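Local coordinates for peptidoglycan-recognition protein-LC isoform LCa (Drosophila melanogaster, PDB 2F2L), which is a major activator of the fly's imd/Relish immune pathway and probably recognises bacterial peptidoglycan through its extracellular domain, the part described here, at residues L22-V27 and Q96-A101; A29-S34 and A155-F160; R79-M84 and V127-I132. One frame throughout, in Å; residues are numbered along the deposited sequence.

In the fold
From the N terminus, 22-27 and 29-34 come in quick succession on the broken strand 24-31 and open contacts 1 and 2. After helix 40-57, the loop 79-84 opens contact 3. Contact 1 closes first, at 96-101, pairing strand 98-102 with strand 24-31. Contact 3 closes at 127-132, where helix 113-128 ends, and contact 2 last, at helix 154-158. Contact 1 therefore crosses both others, while contact 3 lies wholly within the span of contact 2. Contacts 1 and 3 have centres about 8 Å apart and touch; contacts 2 and 3, about 21 Å apart between centres, sit on opposite sides of the chain's centre, and contact 1 touches both, meeting contact 2 through strands 24-31 and 98-102.

Contact 1 (L22-V27 and Q96-A101); sequences LPVGLV and QSLSFA
Val-27, Leu-98 and Val-24 bury the most surface where these two strand beginnings meet. Val-27 and Leu-98 form a parallel bridge and send their side chains to the same face of the sheet. Val-27 CG1 lies anti to its backbone N (chi1 -180°), and this methyl sits over the centre of the Phe-100 ring, 3.7 Å from the centroid and only 7° off the normal, a CH-pi contact with all six carbons at similar range. Leu-98 meets the other valine: Val-24 CG2 rests 3.8 Å from Leu-98 CD1, the two side chains crossing at about a right angle. The backbones are joined by Leu-98 N donating to Leu-26 O over 3.1 Å, and Val-27 CA comes to 3.3 Å from Leu-98 O in a CA-H...O contact. The chain turns a corner at Gly-25, where a water accepts from Gly-25 N at 2.8 Å and donates to Gln-96 O at 2.6 Å. Helix 113-128 covers the Val-27 and Phe-100 side through Leu-122 and Leu-123. Such a pair of neighbouring parallel strands, roofed by a helix, belongs to the central mixed sheet of the peptidoglycan-recognition protein fold, shared with the type 2 amidases.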
loop_
_atom_site.group_PDB
_atom_site.type_symbol
_atom_site.label_atom_id
_atom_site.label_comp_id
_atom_site.label_asym_id
_atom_site.label_seq_id
_atom_site.Cartn_x
_atom_site.Cartn_y
_atom_site.Cartn_z
ATOM N N LEU A 22 -13.664 2.782 23.965
ATOM C CA LEU A 22 -14.253 1.463 23.730
ATOM C C LEU A 22 -15.056 1.001 24.953
ATOM O O LEU A 22 -14.793 1.437 26.051
ATOM C CB LEU A 22 -13.154 0.441 23.418
ATOM C CG LEU A 22 -12.252 0.751 22.218
ATOM C CD1 LEU A 22 -11.063 -0.189 22.205
ATOM C CD2 LEU A 22 -13.011 0.664 20.895
ATOM N N PRO A 23 -16.028 0.094 24.757
ATOM C CA PRO A 23 -16.465 -0.471 23.486
ATOM C C PRO A 23 -17.376 0.491 22.754
ATOM O O PRO A 23 -17.977 1.359 23.397
ATOM C CB PRO A 23 -17.249 -1.722 23.916
ATOM C CG PRO A 23 -17.815 -1.363 25.224
ATOM C CD PRO A 23 -16.787 -0.466 25.888
ATOM N N VAL A 24 -17.475 0.349 21.434
ATOM C CA VAL A 24 -18.447 1.129 20.651
ATOM C C VAL A 24 -19.812 0.449 20.642
ATOM O O VAL A 24 -19.912 -0.789 20.699
ATOM C CB VAL A 24 -17.981 1.408 19.174
ATOM C CG1 VAL A 24 -16.627 2.134 19.159
ATOM C CG2 VAL A 24 -17.950 0.153 18.318
ATOM N N GLY A 25 -20.862 1.258 20.563
ATOM C CA GLY A 25 -22.232 0.746 20.477
ATOM C C GLY A 25 -22.755 0.720 19.052
ATOM O O GLY A 25 -23.887 0.297 18.799
ATOM N N LEU A 26 -21.918 1.153 18.116
ATOM C CA LEU A 26 -22.344 1.337 16.731
ATOM C C LEU A 26 -21.289 0.853 15.728
ATOM O O LEU A 26 -20.113 1.220 15.819
ATOM C CB LEU A 26 -22.637 2.811 16.493
ATOM C CG LEU A 26 -23.146 3.215 15.109
ATOM C CD1 LEU A 26 -24.489 2.588 14.832
ATOM C CD2 LEU A 26 -23.236 4.730 15.026
ATOM N N VAL A 27 -21.721 0.042 14.774
ATOM C CA VAL A 27 -20.874 -0.415 13.673
ATOM C C VAL A 27 -21.554 -0.001 12.375
ATOM O O VAL A 27 -22.761 -0.232 12.206
ATOM C CB VAL A 27 -20.655 -1.951 13.718
ATOM C CG1 VAL A 27 -19.756 -2.417 12.566
ATOM C CG2 VAL A 27 -20.059 -2.343 15.041
ATOM N N GLN A 96 -17.589 7.456 17.731
ATOM C CA GLN A 96 -18.481 6.549 18.463
ATOM C C GLN A 96 -18.878 5.315 17.655
ATOM O O GLN A 96 -19.901 4.687 17.927
ATOM C CB GLN A 96 -19.722 7.320 18.904
ATOM C CG GLN A 96 -19.388 8.459 19.832
ATOM C CD GLN A 96 -20.598 9.194 20.312
ATOM O OE1 GLN A 96 -21.088 8.924 21.409
ATOM N NE2 GLN A 96 -21.090 10.142 19.512
ATOM N N SER A 97 -18.047 4.938 16.689
ATOM C CA SER A 97 -18.355 3.794 15.829
ATOM C C SER A 97 -17.097 3.114 15.319
ATOM O O SER A 97 -15.993 3.629 15.468
ATOM C CB SER A 97 -19.221 4.225 14.634
ATOM O OG SER A 97 -18.566 5.195 13.812
ATOM N N LEU A 98 -17.295 1.927 14.757
ATOM C CA LEU A 98 -16.318 1.265 13.920
ATOM C C LEU A 98 -16.946 1.159 12.547
ATOM O O LEU A 98 -18.180 1.051 12.422
ATOM C CB LEU A 98 -16.020 -0.137 14.438
ATOM C CG LEU A 98 -15.176 -0.261 15.703
ATOM C CD1 LEU A 98 -15.313 -1.669 16.240
ATOM C CD2 LEU A 98 -13.683 0.091 15.466
ATOM N N SER A 99 -16.103 1.204 11.520
ATOM C CA SER A 99 -16.548 1.084 10.139
ATOM C C SER A 99 -16.035 -0.196 9.477
ATOM O O SER A 99 -14.862 -0.562 9.629
ATOM C CB SER A 99 -16.117 2.291 9.313
ATOM O OG SER A 99 -14.715 2.506 9.348
ATOM N N PHE A 100 -16.945 -0.885 8.784
ATOM C CA PHE A 100 -16.620 -2.025 7.931
ATOM C C PHE A 100 -16.917 -1.565 6.517
ATOM O O PHE A 100 -18.070 -1.314 6.182
ATOM C CB PHE A 100 -17.492 -3.268 8.198
ATOM C CG PHE A 100 -17.328 -3.898 9.559
ATOM C CD1 PHE A 100 -16.383 -3.468 10.475
ATOM C CD2 PHE A 100 -18.148 -4.963 9.913
ATOM C CE1 PHE A 100 -16.259 -4.090 11.714
ATOM C CE2 PHE A 100 -18.033 -5.569 11.147
ATOM C CZ PHE A 100 -17.095 -5.138 12.046
ATOM N N ALA A 101 -15.882 -1.456 5.690
ATOM C CA ALA A 101 -16.062 -1.088 4.289
ATOM C C ALA A 101 -16.066 -2.361 3.438
ATOM O O ALA A 101 -15.225 -3.244 3.618
ATOM C CB ALA A 101 -14.967 -0.173 3.838
HETATM O O HOH W 1 -20.847 4.034 20.297
#

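Contact 2 (A29-S34 and A155-F160); sequences ALPTNS and ALYASF
Tyr-157 reaches out from helix 154-158 and lays the outer end of its ring against the backbone of Ala-29 and the ring of Pro-31. The aromatic ring presents its edge to the Ala-29 carbonyl, with CE1 of Tyr-157 3.6 Å from Ala-29 O, while the Ala-29 methyl is a small bump beside the same corner, CB lying 4.1 Å from Tyr-157 CE1. At the tip, Pro-31 CD comes within 3.4 Å of Tyr-157 OH, and the two side chains cross at about a right angle. The hydroxyl itself is held by hydrogen bonds to Phe-151 O and Ser-141 OG, which anchor the tip of the ring here. One residue earlier on the helix, the CD2 methyl of Leu-156 fits against the main chain between Leu-30 and Pro-31, 4.0 Å from Leu-30 O. Phe-160, farther along the chain, meets the same Ala-29 methyl more loosely, its CE2 4.5 Å from Ala-29 CB, and packs among Phe-138, Trp-163 and Trp-166. The tyrosine tip and a leucine methyl thus settle into the shallow relief of the strand beside Ala-29 and Pro-31, and in this amidase-like peptidoglycan-recognition fold helix 154-158 packs against strand 24-31 of the central sheet.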
loop_
_atom_site.group_PDB
_atom_site.type_symbol
_atom_site.label_atom_id
_atom_site.label_comp_id
_atom_site.label_asym_id
_atom_site.label_seq_id
_atom_site.Cartn_x
_atom_site.Cartn_y
_atom_site.Cartn_z
ATOM N N ALA A 29 -21.740 0.135 8.108
ATOM C CA ALA A 29 -21.360 -0.495 6.849
ATOM C C ALA A 29 -21.311 0.543 5.727
ATOM O O ALA A 29 -22.127 1.459 5.685
ATOM C CB ALA A 29 -22.304 -1.630 6.505
ATOM N N LEU A 30 -20.313 0.418 4.863
ATOM C CA LEU A 30 -20.132 1.331 3.745
ATOM C C LEU A 30 -19.591 0.574 2.524
ATOM O O LEU A 30 -18.889 -0.422 2.671
ATOM C CB LEU A 30 -19.146 2.462 4.083
ATOM C CG LEU A 30 -19.279 3.276 5.369
ATOM C CD1 LEU A 30 -18.380 2.728 6.460
ATOM C CD2 LEU A 30 -18.934 4.726 5.107
ATOM N N PRO A 31 -19.908 1.059 1.315
ATOM C CA PRO A 31 -19.250 0.554 0.114
ATOM C C PRO A 31 -17.931 1.299 -0.122
ATOM O O PRO A 31 -17.796 2.451 0.291
ATOM C CB PRO A 31 -20.262 0.884 -0.981
ATOM C CG PRO A 31 -20.867 2.169 -0.506
ATOM C CD PRO A 31 -20.893 2.100 0.997
ATOM N N THR A 32 -16.964 0.669 -0.777
ATOM C CA THR A 32 -15.746 1.409 -1.137
ATOM C C THR A 32 -15.955 2.175 -2.451
ATOM O O THR A 32 -15.213 3.113 -2.757
ATOM C CB THR A 32 -14.491 0.482 -1.246
ATOM O OG1 THR A 32 -14.719 -0.544 -2.219
ATOM C CG2 THR A 32 -14.172 -0.142 0.077
ATOM N N ASN A 33 -16.965 1.760 -3.221
ATOM C CA ASN A 33 -17.184 2.231 -4.595
ATOM C C ASN A 33 -15.966 2.091 -5.498
ATOM O O ASN A 33 -15.780 2.860 -6.436
ATOM C CB ASN A 33 -17.724 3.670 -4.595
ATOM C CG ASN A 33 -19.085 3.769 -3.941
ATOM O OD1 ASN A 33 -19.934 2.902 -4.150
ATOM N ND2 ASN A 33 -19.299 4.813 -3.129
ATOM N N SER A 34 -15.150 1.083 -5.219
ATOM C CA SER A 34 -14.069 0.678 -6.084
ATOM C C SER A 34 -14.558 -0.564 -6.817
ATOM O O SER A 34 -15.596 -1.129 -6.455
ATOM C CB SER A 34 -12.824 0.350 -5.254
ATOM O OG SER A 34 -13.008 -0.810 -4.454
ATOM N N ALA A 155 -28.045 -2.919 -2.439
ATOM C CA ALA A 155 -27.915 -4.376 -2.458
ATOM C C ALA A 155 -27.058 -4.900 -1.306
ATOM O O ALA A 155 -27.286 -5.999 -0.802
ATOM C CB ALA A 155 -27.394 -4.853 -3.795
ATOM N N LEU A 156 -26.078 -4.114 -0.877
ATOM C CA LEU A 156 -25.278 -4.463 0.296
ATOM C C LEU A 156 -26.155 -4.451 1.547
ATOM O O LEU A 156 -26.211 -5.444 2.283
ATOM C CB LEU A 156 -24.099 -3.484 0.467
ATOM C CG LEU A 156 -23.277 -3.569 1.755
ATOM C CD1 LEU A 156 -22.563 -4.906 1.856
ATOM C CD2 LEU A 156 -22.284 -2.424 1.838
ATOM N N TYR A 157 -26.853 -3.339 1.771
ATOM C CA TYR A 157 -27.593 -3.152 3.024
ATOM C C TYR A 157 -28.791 -4.096 3.157
ATOM O O TYR A 157 -29.113 -4.525 4.259
ATOM C CB TYR A 157 -28.050 -1.702 3.171
ATOM C CG TYR A 157 -26.915 -0.705 3.046
ATOM C CD1 TYR A 157 -25.725 -0.882 3.751
ATOM C CD2 TYR A 157 -27.035 0.423 2.234
ATOM C CE1 TYR A 157 -24.693 0.032 3.657
ATOM C CE2 TYR A 157 -25.992 1.338 2.119
ATOM C CZ TYR A 157 -24.828 1.134 2.834
ATOM O OH TYR A 157 -23.785 2.032 2.736
ATOM N N ALA A 158 -29.418 -4.425 2.028
ATOM C CA ALA A 158 -30.524 -5.391 1.987
ATOM C C ALA A 158 -30.093 -6.774 2.472
ATOM O O ALA A 158 -30.898 -7.518 3.023
ATOM C CB ALA A 158 -31.088 -5.485 0.574
ATOM N N SER A 159 -28.811 -7.096 2.282
ATOM C CA SER A 159 -28.243 -8.376 2.723
ATOM C C SER A 159 -28.169 -8.535 4.248
ATOM O O SER A 159 -28.090 -9.661 4.748
ATOM C CB SER A 159 -26.848 -8.571 2.105
ATOM O OG SER A 159 -26.881 -8.317 0.700
ATOM N N PHE A 160 -28.191 -7.418 4.979
ATOM C CA PHE A 160 -28.187 -7.433 6.448
ATOM C C PHE A 160 -29.551 -7.122 7.063
ATOM O O PHE A 160 -29.700 -7.117 8.281
ATOM C CB PHE A 160 -27.194 -6.400 6.990
ATOM C CG PHE A 160 -25.805 -6.564 6.477
ATOM C CD1 PHE A 160 -25.112 -7.742 6.687
ATOM C CD2 PHE A 160 -25.179 -5.527 5.805
ATOM C CE1 PHE A 160 -23.819 -7.891 6.229
ATOM C CE2 PHE A 160 -23.890 -5.660 5.348
ATOM C CZ PHE A 160 -23.200 -6.843 5.563
#

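Contact 3 (R79-M84 and V127-I132). With SO4 (sulfate ion), chain E.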
loop_
_atom_site.group_PDB
_atom_site.type_symbol
_atom_site.label_atom_id
_atom_site.label_comp_id
_atom_site.label_asym_id
_atom_site.label_seq_id
_atom_site.Cartn_x
_atom_site.Cartn_y
_atom_site.Cartn_z
ATOM N N ARG A 79 -7.639 0.870 9.969
ATOM C CA ARG A 79 -7.182 1.496 11.209
ATOM C C ARG A 79 -7.296 0.568 12.418
ATOM O O ARG A 79 -6.806 0.889 13.505
ATOM C CB ARG A 79 -7.973 2.763 11.477
ATOM C CG ARG A 79 -7.907 3.749 10.338
ATOM C CD ARG A 79 -8.369 5.134 10.746
ATOM N NE ARG A 79 -8.283 6.046 9.606
ATOM C CZ ARG A 79 -8.406 7.367 9.665
ATOM N NH1 ARG A 79 -8.647 7.979 10.819
ATOM N NH2 ARG A 79 -8.274 8.086 8.553
ATOM N N GLY A 80 -7.983 -0.558 12.253
ATOM C CA GLY A 80 -8.093 -1.546 13.319
ATOM C C GLY A 80 -9.143 -1.228 14.364
ATOM O O GLY A 80 -9.959 -0.320 14.196
ATOM N N TRP A 81 -9.101 -2.002 15.452
ATOM C CA TRP A 81 -10.093 -1.957 16.525
ATOM C C TRP A 81 -10.024 -0.702 17.367
ATOM O O TRP A 81 -11.032 -0.271 17.913
ATOM C CB TRP A 81 -9.913 -3.146 17.481
ATOM C CG TRP A 81 -10.218 -4.475 16.903
ATOM C CD1 TRP A 81 -9.351 -5.515 16.740
ATOM C CD2 TRP A 81 -11.491 -4.929 16.421
ATOM N NE1 TRP A 81 -10.001 -6.585 16.175
ATOM C CE2 TRP A 81 -11.319 -6.254 15.974
ATOM C CE3 TRP A 81 -12.761 -4.342 16.329
ATOM C CZ2 TRP A 81 -12.372 -7.008 15.439
ATOM C CZ3 TRP A 81 -13.808 -5.091 15.803
ATOM C CH2 TRP A 81 -13.608 -6.407 15.363
ATOM N N ASN A 82 -8.829 -0.134 17.505
ATOM C CA ASN A 82 -8.588 0.826 18.569
ATOM C C ASN A 82 -8.505 2.263 18.139
ATOM O O ASN A 82 -8.479 3.134 18.987
ATOM C CB ASN A 82 -7.309 0.461 19.304
ATOM C CG ASN A 82 -7.359 -0.917 19.896
ATOM O OD1 ASN A 82 -8.403 -1.369 20.374
ATOM N ND2 ASN A 82 -6.224 -1.598 19.882
ATOM N N LYS A 83 -8.456 2.515 16.831
ATOM C CA LYS A 83 -8.270 3.873 16.310
ATOM C C LYS A 83 -9.532 4.407 15.631
ATOM O O LYS A 83 -10.260 3.670 14.969
ATOM C CB LYS A 83 -7.090 3.913 15.330
ATOM C CG LYS A 83 -5.722 3.696 15.970
ATOM C CD LYS A 83 -5.367 4.829 16.925
ATOM C CE LYS A 83 -3.911 4.787 17.359
ATOM N NZ LYS A 83 -3.628 5.877 18.341
ATOM N N MET A 84 -9.771 5.704 15.807
ATOM C CA MET A 84 -10.917 6.369 15.215
ATOM C C MET A 84 -10.800 6.405 13.670
ATOM O O MET A 84 -9.746 6.748 13.109
ATOM C CB MET A 84 -10.990 7.779 15.783
ATOM C CG MET A 84 -12.291 8.491 15.594
ATOM S SD MET A 84 -12.257 10.092 16.443
ATOM C CE MET A 84 -11.367 11.053 15.258
ATOM N N VAL A 127 -16.998 -8.248 19.732
ATOM C CA VAL A 127 -17.698 -8.399 21.007
ATOM C C VAL A 127 -16.808 -9.127 22.032
ATOM O O VAL A 127 -16.662 -8.665 23.169
ATOM C CB VAL A 127 -19.062 -9.084 20.807
ATOM C CG1 VAL A 127 -19.678 -9.492 22.122
ATOM C CG2 VAL A 127 -20.004 -8.129 20.050
ATOM N N LYS A 128 -16.175 -10.219 21.617
ATOM C CA LYS A 128 -15.306 -11.004 22.504
ATOM C C LYS A 128 -14.084 -10.256 23.005
ATOM O O LYS A 128 -13.584 -10.545 24.096
ATOM C CB LYS A 128 -14.806 -12.257 21.791
ATOM C CG LYS A 128 -15.872 -13.261 21.499
ATOM C CD LYS A 128 -16.255 -14.048 22.714
ATOM C CE LYS A 128 -17.248 -15.106 22.326
ATOM N NZ LYS A 128 -16.584 -16.186 21.557
ATOM N N LEU A 129 -13.588 -9.323 22.193
ATOM C CA LEU A 129 -12.382 -8.571 22.518
ATOM C C LEU A 129 -12.650 -7.269 23.280
ATOM O O LEU A 129 -11.709 -6.549 23.602
ATOM C CB LEU A 129 -11.579 -8.271 21.238
ATOM C CG LEU A 129 -10.965 -9.477 20.512
ATOM C CD1 LEU A 129 -10.351 -9.014 19.199
ATOM C CD2 LEU A 129 -9.920 -10.211 21.357
ATOM N N GLY A 130 -13.915 -6.970 23.574
ATOM C CA GLY A 130 -14.281 -5.734 24.293
ATOM C C GLY A 130 -14.300 -4.461 23.432
ATOM O O GLY A 130 -14.332 -3.345 23.958
ATOM N N LYS A 131 -14.313 -4.624 22.114
ATOM C CA LYS A 131 -14.303 -3.492 21.173
ATOM C C LYS A 131 -15.715 -3.049 20.794
ATOM O O LYS A 131 -15.958 -1.868 20.490
ATOM C CB LYS A 131 -13.545 -3.865 19.885
ATOM C CG LYS A 131 -12.198 -4.555 20.108
ATOM C CD LYS A 131 -11.237 -3.733 20.974
ATOM C CE LYS A 131 -9.816 -4.347 20.991
ATOM N NZ LYS A 131 -8.911 -3.613 21.913
ATOM N N ILE A 132 -16.636 -4.015 20.772
ATOM C CA ILE A 132 -18.034 -3.760 20.386
ATOM C C ILE A 132 -18.927 -4.128 21.566
ATOM O O ILE A 132 -18.755 -5.198 22.142
ATOM C CB ILE A 132 -18.411 -4.581 19.133
ATOM C CG1 ILE A 132 -17.508 -4.185 17.964
ATOM C CG2 ILE A 132 -19.871 -4.363 18.766
ATOM C CD1 ILE A 132 -17.722 -5.011 16.710
HETATM S S SO4 E . -1.501 5.908 21.846
HETATM O O1 SO4 E . -2.679 6.463 22.511
HETATM O O2 SO4 E . -1.698 5.869 20.395
HETATM O O3 SO4 E . -1.250 4.557 22.336
HETATM O O4 SO4 E . -0.348 6.757 22.136
#
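Lys-131 lies across Trp-81 and carries this contact, its side chain crossing that of the tryptophan at about a right angle. Its CB starts 3.7 Å from Trp-81 CE3, on the benzo part of the indole. CG then takes up a place above one face of the ring system, 3.4 Å over the plane and offset toward the rim. The bend at chi2 (-57°) swings CD toward Trp-81 CB and keeps it on the same side of the ring plane, about equally near Trp-81 CB and Asn-82 OD1. CE rests 3.7 Å from Trp-81 CB, and NZ ends 2.8 Å from Asn-82 OD1, a hydrogen bond that lies in the amide plane on an oxygen lone pair, with a C=O...N angle of 132°. The lysine comes just after the end of helix 113-128, where Gly-130, with a phi of 79°, closes a Schellman motif and steers the chain toward the strand 132-133; the loop 79-84 follows strand 75-77 of the central mixed sheet. Leu-129, crossing the tryptophan at about a right angle, brings CD1 to 3.9 Å from Trp-81 NE1, and Ile-132 CD1 lies 4.0 Å from Trp-81 CZ3. Trp-81 also meets the Phe-67 ring and Leu-98. Farther along the loop, Lys-83 NZ donates over 2.8 Å to O2 of a sulfate, probably from the crystallisation liquor, and makes a salt bridge to Asp-19.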